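Local coordinates for regulation of enolase protein 1 (Saccharomyces cerevisiae, PDB 3O12) that functions in the galactose metabolic pathway via the GAL83 protein and may control the level of the enolase ENO1, at residues T68-H73 with M103-D108; H110-G115 with G157-Q162; W149-V154 with K168-V173. All blocks are in the same frame, centred on the assembly; numbering follows the deposited sequence.

Contact 1 (T68-H73 with M103-D108). With SO4 (sulfate ion), chain D; SO4 (sulfate ion), chain E.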
loop_
_atom_site.group_PDB
_atom_site.type_symbol
_atom_site.label_atom_id
_atom_site.label_comp_id
_atom_site.label_asym_id
_atom_site.label_seq_id
_atom_site.Cartn_x
_atom_site.Cartn_y
_atom_site.Cartn_z
ATOM N N THR A 68 -14.737 11.462 0.357
ATOM C CA THR A 68 -13.838 10.663 1.160
ATOM C C THR A 68 -14.220 9.210 0.982
ATOM O O THR A 68 -15.407 8.873 0.922
ATOM C CB THR A 68 -13.907 11.084 2.641
ATOM O OG1 THR A 68 -13.450 12.442 2.764
ATOM C CG2 THR A 68 -13.039 10.185 3.496
ATOM N N ARG A 69 -13.208 8.356 0.885
ATOM C CA ARG A 69 -13.407 6.914 0.759
ATOM C C ARG A 69 -12.452 6.208 1.698
ATOM O O ARG A 69 -11.258 6.523 1.733
ATOM C CB ARG A 69 -13.114 6.442 -0.665
ATOM C CG ARG A 69 -13.832 7.232 -1.753
ATOM C CD ARG A 69 -15.182 6.636 -2.043
ATOM N NE ARG A 69 -15.859 7.311 -3.149
ATOM C CZ ARG A 69 -16.833 8.201 -2.994
ATOM N NH1 ARG A 69 -17.246 8.525 -1.776
ATOM N NH2 ARG A 69 -17.398 8.761 -4.055
ATOM N N ASP A 70 -12.979 5.251 2.460
ATOM C CA ASP A 70 -12.159 4.446 3.369
ATOM C C ASP A 70 -12.553 2.982 3.244
ATOM O O ASP A 70 -12.572 2.246 4.234
ATOM C CB ASP A 70 -12.348 4.930 4.809
ATOM C CG ASP A 70 -11.183 4.550 5.725
ATOM O OD1 ASP A 70 -10.006 4.738 5.339
ATOM O OD2 ASP A 70 -11.451 4.084 6.858
ATOM N N SER A 71 -12.860 2.574 2.017
ATOM C CA SER A 71 -13.423 1.251 1.712
ATOM C C SER A 71 -12.422 0.266 1.103
ATOM O O SER A 71 -12.769 -0.880 0.796
ATOM C CB SER A 71 -14.598 1.415 0.743
ATOM O OG SER A 71 -14.183 2.136 -0.416
ATOM N N GLY A 72 -11.183 0.707 0.901
ATOM C CA GLY A 72 -10.179 -0.152 0.301
ATOM C C GLY A 72 -9.791 -1.329 1.173
ATOM O O GLY A 72 -10.021 -1.324 2.385
ATOM N N HIS A 73 -9.196 -2.342 0.559
ATOM C CA HIS A 73 -8.769 -3.520 1.307
ATOM C C HIS A 73 -7.395 -3.296 1.909
ATOM O O HIS A 73 -6.472 -2.882 1.215
ATOM C CB HIS A 73 -8.733 -4.758 0.405
ATOM C CG HIS A 73 -10.001 -4.994 -0.360
ATOM N ND1 HIS A 73 -11.210 -5.249 0.257
ATOM C CD2 HIS A 73 -10.242 -5.019 -1.691
ATOM C CE1 HIS A 73 -12.139 -5.430 -0.666
ATOM N NE2 HIS A 73 -11.580 -5.292 -1.856
HETATM N N MSE A 103 0.125 -0.063 2.506
HETATM C CA MSE A 103 -0.401 1.065 3.270
HETATM C C MSE A 103 0.244 1.116 4.651
HETATM O O MSE A 103 0.530 0.074 5.261
HETATM C CB MSE A 103 -1.934 0.977 3.373
HETATM C CG MSE A 103 -2.570 1.805 4.509
HETATM SE SE MSE A 103 -4.526 1.842 4.367
HETATM C CE MSE A 103 -4.660 3.250 3.036
ATOM N N VAL A 104 0.495 2.330 5.130
ATOM C CA VAL A 104 0.799 2.595 6.530
ATOM C C VAL A 104 -0.368 3.420 7.051
ATOM O O VAL A 104 -0.750 4.414 6.428
ATOM C CB VAL A 104 2.089 3.404 6.690
ATOM C CG1 VAL A 104 2.360 3.735 8.143
ATOM C CG2 VAL A 104 3.280 2.683 6.056
ATOM N N ARG A 105 -0.945 3.023 8.180
ATOM C CA ARG A 105 -2.140 3.682 8.683
ATOM C C ARG A 105 -2.042 3.922 10.180
ATOM O O ARG A 105 -1.635 3.028 10.942
ATOM C CB ARG A 105 -3.366 2.810 8.377
ATOM C CG ARG A 105 -4.712 3.362 8.845
ATOM C CD ARG A 105 -5.813 2.434 8.331
ATOM N NE ARG A 105 -7.155 2.764 8.808
ATOM C CZ ARG A 105 -8.091 3.358 8.074
ATOM N NH1 ARG A 105 -7.835 3.719 6.817
ATOM N NH2 ARG A 105 -9.290 3.590 8.588
ATOM N N ILE A 106 -2.431 5.126 10.598
ATOM C CA ILE A 106 -2.662 5.426 12.010
ATOM C C ILE A 106 -4.168 5.359 12.268
ATOM O O ILE A 106 -4.625 4.670 13.179
ATOM C CB ILE A 106 -2.122 6.819 12.370
ATOM C CG1 ILE A 106 -0.599 6.879 12.192
ATOM C CG2 ILE A 106 -2.528 7.193 13.806
ATOM C CD1 ILE A 106 -0.017 8.283 12.354
ATOM N N ASP A 107 -4.940 6.084 11.457
ATOM C CA ASP A 107 -6.400 6.059 11.532
ATOM C C ASP A 107 -6.967 6.527 10.200
ATOM O O ASP A 107 -6.212 6.713 9.243
ATOM C CB ASP A 107 -6.932 6.912 12.692
ATOM C CG ASP A 107 -6.408 8.339 12.678
ATOM O OD1 ASP A 107 -6.253 8.938 11.587
ATOM O OD2 ASP A 107 -6.175 8.884 13.778
ATOM N N ASP A 108 -8.278 6.716 10.114
ATOM C CA ASP A 108 -8.867 7.024 8.808
ATOM C C ASP A 108 -8.441 8.381 8.238
ATOM O O ASP A 108 -8.601 8.638 7.039
ATOM C CB ASP A 108 -10.395 6.870 8.814
ATOM C CG ASP A 108 -11.090 7.869 9.718
ATOM O OD1 ASP A 108 -10.417 8.738 10.304
ATOM O OD2 ASP A 108 -12.327 7.770 9.846
HETATM S S SO4 D . -16.232 4.721 2.769
HETATM O O1 SO4 D . -15.656 5.983 3.230
HETATM O O2 SO4 D . -15.454 3.601 3.289
HETATM O O3 SO4 D . -17.600 4.619 3.268
HETATM O O4 SO4 D . -16.247 4.691 1.307
HETATM S S SO4 E . -19.921 11.035 -2.107
HETATM O O1 SO4 E . -19.860 12.490 -2.234
HETATM O O2 SO4 E . -19.163 10.614 -0.932
HETATM O O3 SO4 E . -21.311 10.608 -1.961
HETATM O O4 SO4 E . -19.359 10.425 -3.308
HETATM O O HOH W 1 -13.545 5.709 8.171
#

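Contact 2 (H110-G115 with G157-Q162). With EDO (1,2-ethanediol), chain G.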
loop_
_atom_site.group_PDB
_atom_site.type_symbol
_atom_site.label_atom_id
_atom_site.label_comp_id
_atom_site.label_asym_id
_atom_site.label_seq_id
_atom_site.Cartn_x
_atom_site.Cartn_y
_atom_site.Cartn_z
ATOM N N HIS A 110 -5.172 9.649 8.780
ATOM C CA HIS A 110 -3.715 9.713 8.697
ATOM C C HIS A 110 -3.187 8.379 8.210
ATOM O O HIS A 110 -3.161 7.387 8.956
ATOM C CB HIS A 110 -3.115 10.068 10.056
ATOM C CG HIS A 110 -3.684 11.324 10.628
ATOM N ND1 HIS A 110 -4.876 11.349 11.317
ATOM C CD2 HIS A 110 -3.263 12.608 10.552
ATOM C CE1 HIS A 110 -5.150 12.595 11.668
ATOM N NE2 HIS A 110 -4.184 13.376 11.223
ATOM N N TRP A 111 -2.811 8.355 6.935
ATOM C CA TRP A 111 -2.341 7.137 6.300
ATOM C C TRP A 111 -1.562 7.453 5.041
ATOM O O TRP A 111 -1.555 8.588 4.559
ATOM C CB TRP A 111 -3.505 6.183 5.984
ATOM C CG TRP A 111 -4.709 6.769 5.252
ATOM C CD1 TRP A 111 -5.901 7.112 5.804
ATOM C CD2 TRP A 111 -4.840 7.017 3.836
ATOM N NE1 TRP A 111 -6.769 7.570 4.843
ATOM C CE2 TRP A 111 -6.144 7.522 3.622
ATOM C CE3 TRP A 111 -3.987 6.866 2.736
ATOM C CZ2 TRP A 111 -6.612 7.889 2.357
ATOM C CZ3 TRP A 111 -4.455 7.222 1.476
ATOM C CH2 TRP A 111 -5.752 7.731 1.294
ATOM N N LEU A 112 -0.878 6.448 4.524
ATOM C CA LEU A 112 -0.178 6.537 3.257
ATOM C C LEU A 112 -0.442 5.263 2.497
ATOM O O LEU A 112 -0.473 4.184 3.086
ATOM C CB LEU A 112 1.327 6.688 3.487
ATOM C CG LEU A 112 2.125 6.613 2.178
ATOM C CD1 LEU A 112 3.078 7.798 1.992
ATOM C CD2 LEU A 112 2.840 5.267 2.054
ATOM N N LYS A 113 -0.643 5.367 1.193
ATOM C CA LYS A 113 -0.686 4.188 0.334
ATOM C C LYS A 113 0.311 4.397 -0.798
ATOM O O LYS A 113 0.570 5.523 -1.218
ATOM C CB LYS A 113 -2.094 3.924 -0.212
ATOM C CG LYS A 113 -2.638 4.979 -1.158
ATOM C CD LYS A 113 -4.055 4.636 -1.661
ATOM C CE LYS A 113 -4.546 5.734 -2.594
ATOM N NZ LYS A 113 -5.836 5.439 -3.297
ATOM N N ALA A 114 0.899 3.318 -1.296
ATOM C CA ALA A 114 1.855 3.419 -2.394
ATOM C C ALA A 114 1.873 2.124 -3.171
ATOM O O ALA A 114 1.668 1.056 -2.606
ATOM C CB ALA A 114 3.250 3.720 -1.857
ATOM N N GLY A 115 2.109 2.211 -4.468
ATOM C CA GLY A 115 2.192 1.018 -5.293
ATOM C C GLY A 115 1.881 1.341 -6.729
ATOM O O GLY A 115 2.158 2.451 -7.184
ATOM N N GLY A 157 9.122 10.601 12.832
ATOM C CA GLY A 157 8.228 11.512 12.129
ATOM C C GLY A 157 8.525 11.680 10.652
ATOM O O GLY A 157 8.102 12.664 10.031
ATOM N N VAL A 158 9.235 10.713 10.077
ATOM C CA VAL A 158 9.558 10.736 8.652
ATOM C C VAL A 158 9.230 9.391 8.049
ATOM O O VAL A 158 9.579 8.332 8.610
ATOM C CB VAL A 158 11.055 11.032 8.398
ATOM C CG1 VAL A 158 11.384 10.953 6.902
ATOM C CG2 VAL A 158 11.426 12.386 8.955
ATOM N N LEU A 159 8.537 9.423 6.920
ATOM C CA LEU A 159 8.262 8.232 6.139
ATOM C C LEU A 159 9.098 8.217 4.862
ATOM O O LEU A 159 9.213 9.228 4.168
ATOM C CB LEU A 159 6.766 8.148 5.816
ATOM C CG LEU A 159 6.252 6.889 5.112
ATOM C CD1 LEU A 159 4.787 6.616 5.481
ATOM C CD2 LEU A 159 6.428 7.019 3.614
ATOM N N ARG A 160 9.703 7.073 4.557
ATOM C CA ARG A 160 10.456 6.885 3.316
ATOM C C ARG A 160 9.909 5.674 2.583
ATOM O O ARG A 160 9.763 4.603 3.180
ATOM C CB ARG A 160 11.934 6.645 3.612
ATOM C CG ARG A 160 12.696 7.853 4.057
ATOM C CD ARG A 160 14.156 7.516 4.327
ATOM N NE ARG A 160 14.403 7.299 5.750
ATOM C CZ ARG A 160 14.894 6.181 6.273
ATOM N NH1 ARG A 160 15.202 5.151 5.493
ATOM N NH2 ARG A 160 15.079 6.094 7.583
ATOM N N ILE A 161 9.601 5.824 1.307
ATOM C CA ILE A 161 9.150 4.720 0.464
ATOM C C ILE A 161 10.185 4.440 -0.598
ATOM O O ILE A 161 10.644 5.368 -1.273
ATOM C CB ILE A 161 7.883 5.100 -0.319
ATOM C CG1 ILE A 161 6.789 5.597 0.609
ATOM C CG2 ILE A 161 7.397 3.914 -1.152
ATOM C CD1 ILE A 161 5.580 6.103 -0.140
ATOM N N GLN A 162 10.540 3.168 -0.768
ATOM C CA GLN A 162 11.416 2.731 -1.844
ATOM C C GLN A 162 10.725 1.624 -2.630
ATOM O O GLN A 162 9.864 0.901 -2.098
ATOM C CB GLN A 162 12.734 2.203 -1.281
ATOM C CG GLN A 162 13.551 3.238 -0.529
ATOM C CD GLN A 162 14.673 2.607 0.266
ATOM O OE1 GLN A 162 15.750 2.316 -0.265
ATOM N NE2 GLN A 162 14.430 2.389 1.546
HETATM C C1 EDO G . -4.965 7.592 -5.967
HETATM O O1 EDO G . -4.414 6.291 -6.196
HETATM C C2 EDO G . -6.252 7.458 -5.166
HETATM O O2 EDO G . -7.099 6.440 -5.719
#

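Contact 3 (W149-V154 with K168-V173)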
loop_
_atom_site.group_PDB
_atom_site.type_symbol
_atom_site.label_atom_id
_atom_site.label_comp_id
_atom_site.label_asym_id
_atom_site.label_seq_id
_atom_site.Cartn_x
_atom_site.Cartn_y
_atom_site.Cartn_z
ATOM N N TRP A 149 8.581 -4.975 -5.585
ATOM C CA TRP A 149 8.679 -4.918 -4.132
ATOM C C TRP A 149 8.572 -3.476 -3.664
ATOM O O TRP A 149 8.980 -2.535 -4.365
ATOM C CB TRP A 149 10.021 -5.470 -3.632
ATOM C CG TRP A 149 10.211 -6.965 -3.762
ATOM C CD1 TRP A 149 10.067 -7.893 -2.774
ATOM C CD2 TRP A 149 10.611 -7.682 -4.936
ATOM N NE1 TRP A 149 10.344 -9.148 -3.262
ATOM C CE2 TRP A 149 10.677 -9.048 -4.588
ATOM C CE3 TRP A 149 10.908 -7.303 -6.248
ATOM C CZ2 TRP A 149 11.040 -10.039 -5.509
ATOM C CZ3 TRP A 149 11.266 -8.291 -7.168
ATOM C CH2 TRP A 149 11.326 -9.643 -6.788
ATOM N N LEU A 150 8.032 -3.305 -2.466
ATOM C CA LEU A 150 8.030 -2.018 -1.777
ATOM C C LEU A 150 8.703 -2.148 -0.439
ATOM O O LEU A 150 8.579 -3.174 0.229
ATOM C CB LEU A 150 6.607 -1.513 -1.544
ATOM C CG LEU A 150 5.872 -1.117 -2.817
ATOM C CD1 LEU A 150 4.370 -1.036 -2.577
ATOM C CD2 LEU A 150 6.418 0.209 -3.390
ATOM N N ARG A 151 9.391 -1.096 -0.024
ATOM C CA ARG A 151 9.984 -1.017 1.297
ATOM C C ARG A 151 9.615 0.333 1.869
ATOM O O ARG A 151 9.815 1.375 1.239
ATOM C CB ARG A 151 11.506 -1.177 1.236
ATOM C CG ARG A 151 12.200 -1.006 2.579
ATOM C CD ARG A 151 13.707 -1.088 2.426
ATOM N NE ARG A 151 14.133 -2.444 2.106
ATOM C CZ ARG A 151 15.376 -2.784 1.776
ATOM N NH1 ARG A 151 16.323 -1.858 1.708
ATOM N NH2 ARG A 151 15.669 -4.051 1.524
ATOM N N VAL A 152 9.060 0.330 3.066
ATOM C CA VAL A 152 8.657 1.563 3.727
ATOM C C VAL A 152 9.254 1.637 5.120
ATOM O O VAL A 152 9.210 0.650 5.874
ATOM C CB VAL A 152 7.135 1.662 3.821
ATOM C CG1 VAL A 152 6.730 2.945 4.538
ATOM C CG2 VAL A 152 6.521 1.608 2.429
ATOM N N THR A 153 9.814 2.790 5.466
ATOM C CA THR A 153 10.388 3.027 6.779
ATOM C C THR A 153 9.728 4.245 7.400
ATOM O O THR A 153 9.613 5.291 6.751
ATOM C CB THR A 153 11.897 3.264 6.683
ATOM O OG1 THR A 153 12.514 2.110 6.098
ATOM C CG2 THR A 153 12.495 3.514 8.056
ATOM N N VAL A 154 9.272 4.115 8.638
ATOM C CA VAL A 154 8.778 5.254 9.399
ATOM C C VAL A 154 9.557 5.337 10.695
ATOM O O VAL A 154 9.624 4.363 11.453
ATOM C CB VAL A 154 7.278 5.131 9.734
ATOM C CG1 VAL A 154 6.862 6.268 10.665
ATOM C CG2 VAL A 154 6.442 5.152 8.463
ATOM N N LYS A 168 17.215 -6.034 -5.340
ATOM C CA LYS A 168 18.637 -5.729 -5.199
ATOM C C LYS A 168 18.882 -4.230 -5.027
ATOM O O LYS A 168 19.660 -3.827 -4.163
ATOM C CB LYS A 168 19.434 -6.237 -6.409
ATOM C CG LYS A 168 19.281 -7.729 -6.697
ATOM C CD LYS A 168 19.784 -8.575 -5.542
ATOM C CE LYS A 168 19.541 -10.052 -5.794
ATOM N NZ LYS A 168 20.006 -10.866 -4.637
ATOM N N THR A 169 18.225 -3.423 -5.865
ATOM C CA THR A 169 18.364 -1.973 -5.885
ATOM C C THR A 169 17.034 -1.336 -5.486
ATOM O O THR A 169 15.984 -1.755 -5.971
ATOM C CB THR A 169 18.728 -1.494 -7.304
ATOM O OG1 THR A 169 19.798 -2.303 -7.813
ATOM C CG2 THR A 169 19.148 -0.042 -7.294
ATOM N N TRP A 170 17.087 -0.332 -4.611
ATOM C CA TRP A 170 15.885 0.236 -3.986
ATOM C C TRP A 170 15.775 1.758 -4.105
ATOM O O TRP A 170 15.947 2.476 -3.117
ATOM C CB TRP A 170 15.848 -0.148 -2.505
ATOM C CG TRP A 170 15.794 -1.625 -2.255
ATOM C CD1 TRP A 170 16.852 -2.482 -2.159
ATOM C CD2 TRP A 170 14.615 -2.423 -2.060
ATOM N NE1 TRP A 170 16.407 -3.762 -1.922
ATOM C CE2 TRP A 170 15.037 -3.751 -1.859
ATOM C CE3 TRP A 170 13.242 -2.140 -2.038
ATOM C CZ2 TRP A 170 14.139 -4.798 -1.634
ATOM C CZ3 TRP A 170 12.354 -3.179 -1.817
ATOM C CH2 TRP A 170 12.806 -4.490 -1.619
ATOM N N PRO A 171 15.461 2.261 -5.310
ATOM C CA PRO A 171 15.303 3.706 -5.507
ATOM C C PRO A 171 14.222 4.322 -4.621
ATOM O O PRO A 171 13.192 3.702 -4.327
ATOM C CB PRO A 171 14.904 3.828 -6.984
ATOM C CG PRO A 171 14.552 2.461 -7.430
ATOM C CD PRO A 171 15.321 1.510 -6.568
ATOM N N LEU A 172 14.467 5.561 -4.208
ATOM C CA LEU A 172 13.509 6.336 -3.432
ATOM C C LEU A 172 12.310 6.738 -4.274
ATOM O O LEU A 172 12.456 7.136 -5.445
ATOM C CB LEU A 172 14.182 7.594 -2.886
ATOM C CG LEU A 172 13.271 8.523 -2.083
ATOM C CD1 LEU A 172 13.079 7.963 -0.685
ATOM C CD2 LEU A 172 13.833 9.951 -2.030
ATOM N N VAL A 173 11.135 6.656 -3.671
ATOM C CA VAL A 173 9.872 7.049 -4.287
ATOM C C VAL A 173 9.367 8.315 -3.588
ATOM O O VAL A 173 8.902 9.266 -4.229
ATOM C CB VAL A 173 8.811 5.922 -4.110
ATOM C CG1 VAL A 173 7.424 6.378 -4.563
ATOM C CG2 VAL A 173 9.227 4.668 -4.847
#

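Contact 1 (T68-H73 with M103-D108)
Asp70 and Arg105 meet head-on in a two-pronged salt bridge, the main element of this small contact. NH1 of Arg105 donates to OD1 of Asp70 at 2.8 Å, nearly straight at 170°. NH2 of Arg105 donates to OD2 of Asp70, also at 2.8 Å, with a little more bend. Both oxygens use their syn lone pairs, and carboxylate and guanidinium planes lie only 19° apart, so the paired bonds fix the rotation of each flat group. The arginine arrives there fully extended: its CG stands anti to the backbone N (chi1 180°), and the chain stays straight to NE. The backbone from Asp107 C to Asp108 N lies over one face of the guanidinium, toward its rim. This is the tight side.

Toward solvent the contact slackens. OD2 of Asp70 also packs on CB of Asp108, 3.6 Å away, and makes no polar bond to that residue; the two carboxylates keep their oxygens apart, with a water near both: 3.0 Å from Asp70 OD2 and 2.9 Å from Asp108 OD2. Arg105 would be expected to offset this crowding of negative charge. Beyond Asp70 sit two sulfates, probably from the crystallisation liquor. One accepts a weak bond from Asp70 N; the other is gripped by Arg69, whose NH2 reaches its O4 at 2.7 Å.

The salt bridge joins strand 68-78 to strand 102-105, two strands of one antiparallel sheet that both pair with strand 185-191. Phe59 of strand 59-61 touches both Asp70 and Arg105, and Phe74 and Trp111 pack against the arginine.

Contact 2 (H110-G115 with G157-Q162)
Leu112 sends its CG anti to the backbone N (chi1 173°), carrying both methyls toward strand 158-164, while Ile161 straightens its outer arm (chi2 174°) so that CD1 is its foremost atom. The two side chains thus meet tip to tip: CD1 of Ile161 lies 3.6 Å from CD2 of Leu112 and 3.7 Å from its CD1, seated against the fork of the leucine. CD1 of Ile161 also reaches CB of Ala114, at 3.7 Å, and so bridges two residues, two positions apart in sequence, on the same face of strand 110-119. Leu159 completes the patch from the other end, crossing Leu112 at a slant with CD2 3.8 Å from Leu112 CD1. All four residues are buried and the contact is wholly apolar. The strand axes run nearly parallel, 11° apart, at 9.6 Å, a spacing filled by side chains and too wide for backbone pairing: this is face-to-face packing between the two sheets of a beta sandwich. Trp111 and Lys113 point to the opposite face of their strand. Strand 110-119 pairs with 102-105 and 122-131; in the facing sheet, strand 158-164 is flanked by 148-155, where Leu159 rests on Val152 and Val154, and by 172-177, where Ile161 touches Val173.

Contact 3 (W149-V154 with K168-V173)
Strand 149-154 is extended throughout, whereas 168-173 is loop as far as Pro171 and enters strand conformation only at Leu172. The backbones stay well apart, the nearest alpha carbons being CA of Arg151 and CA of Trp170 at 8.0 Å. Strand 158-164 lies between the two strands in the sheet, so the contact is made by side chains reaching across it.

Trp170 does most of the work. Its indole meets Arg151 face to face: the guanidinium lies flat on the ring, planes 20° apart, and CZ of Arg151 sits 3.9 Å from the centroid of the five-membered ring, 12° off its normal. This is a cation-pi stack, with NH2 of Arg151 closest, 3.5 Å from both CE2 and NE1 of Trp170. The arginine chain leaves its strand extended and bends at chi3 (-70°), which lays the guanidinium over the indole. NH2 also donates to Gln86 OE1 on strand 83-91, so the stacked group is held by a hydrogen bond as well.

The sheet is one layer of a beta sandwich, and residues alternate along 149-154: Leu150 and Val152 face the other layer, toward Ile102, while Trp149, Arg151 and Thr153 lie on the sheet's outward face. Trp170 is laid over this face by the loop ahead of strand 172-177, and also touches Gln86, Gln162 and Ser164.

The far rim of the indole is wedged against the strand. CH2 of Trp170 lies 3.6 Å from CB of Trp149, and CZ3 of Trp170 lies 3.7 Å from CB of Arg151, while Leu150 C approaches the ring at its edge. Trp149 turns its own indole away, where NE1 bonds to Glu204 OE1. Within the loop bearing Trp170, OD2 of Asp166 accepts from the backbone N of Lys168 and of Thr169.

In the fold
Contact 2 is the buried core, purely apolar, and joins the two sheets; contacts 1 and 3 are only partly buried, each joins parts of a single sheet, and both rely on an arginine. In contact 1 the arginine pairs with a carboxylate near solvent, in contact 3 with an aromatic face. Contacts 1 and 2 share one sheet, where Val104 O probably accepts from Leu112 N, 2.8 Å away. Contacts 2 and 3 share the other: strand 158-164, which supplies half of contact 2, lies between strand 148-155 and strand 172-177, whose leading loop carries Trp170. Contacts 1 and 3 lie about 21 Å apart between centres, yet Val104 and Val152 still meet across the core.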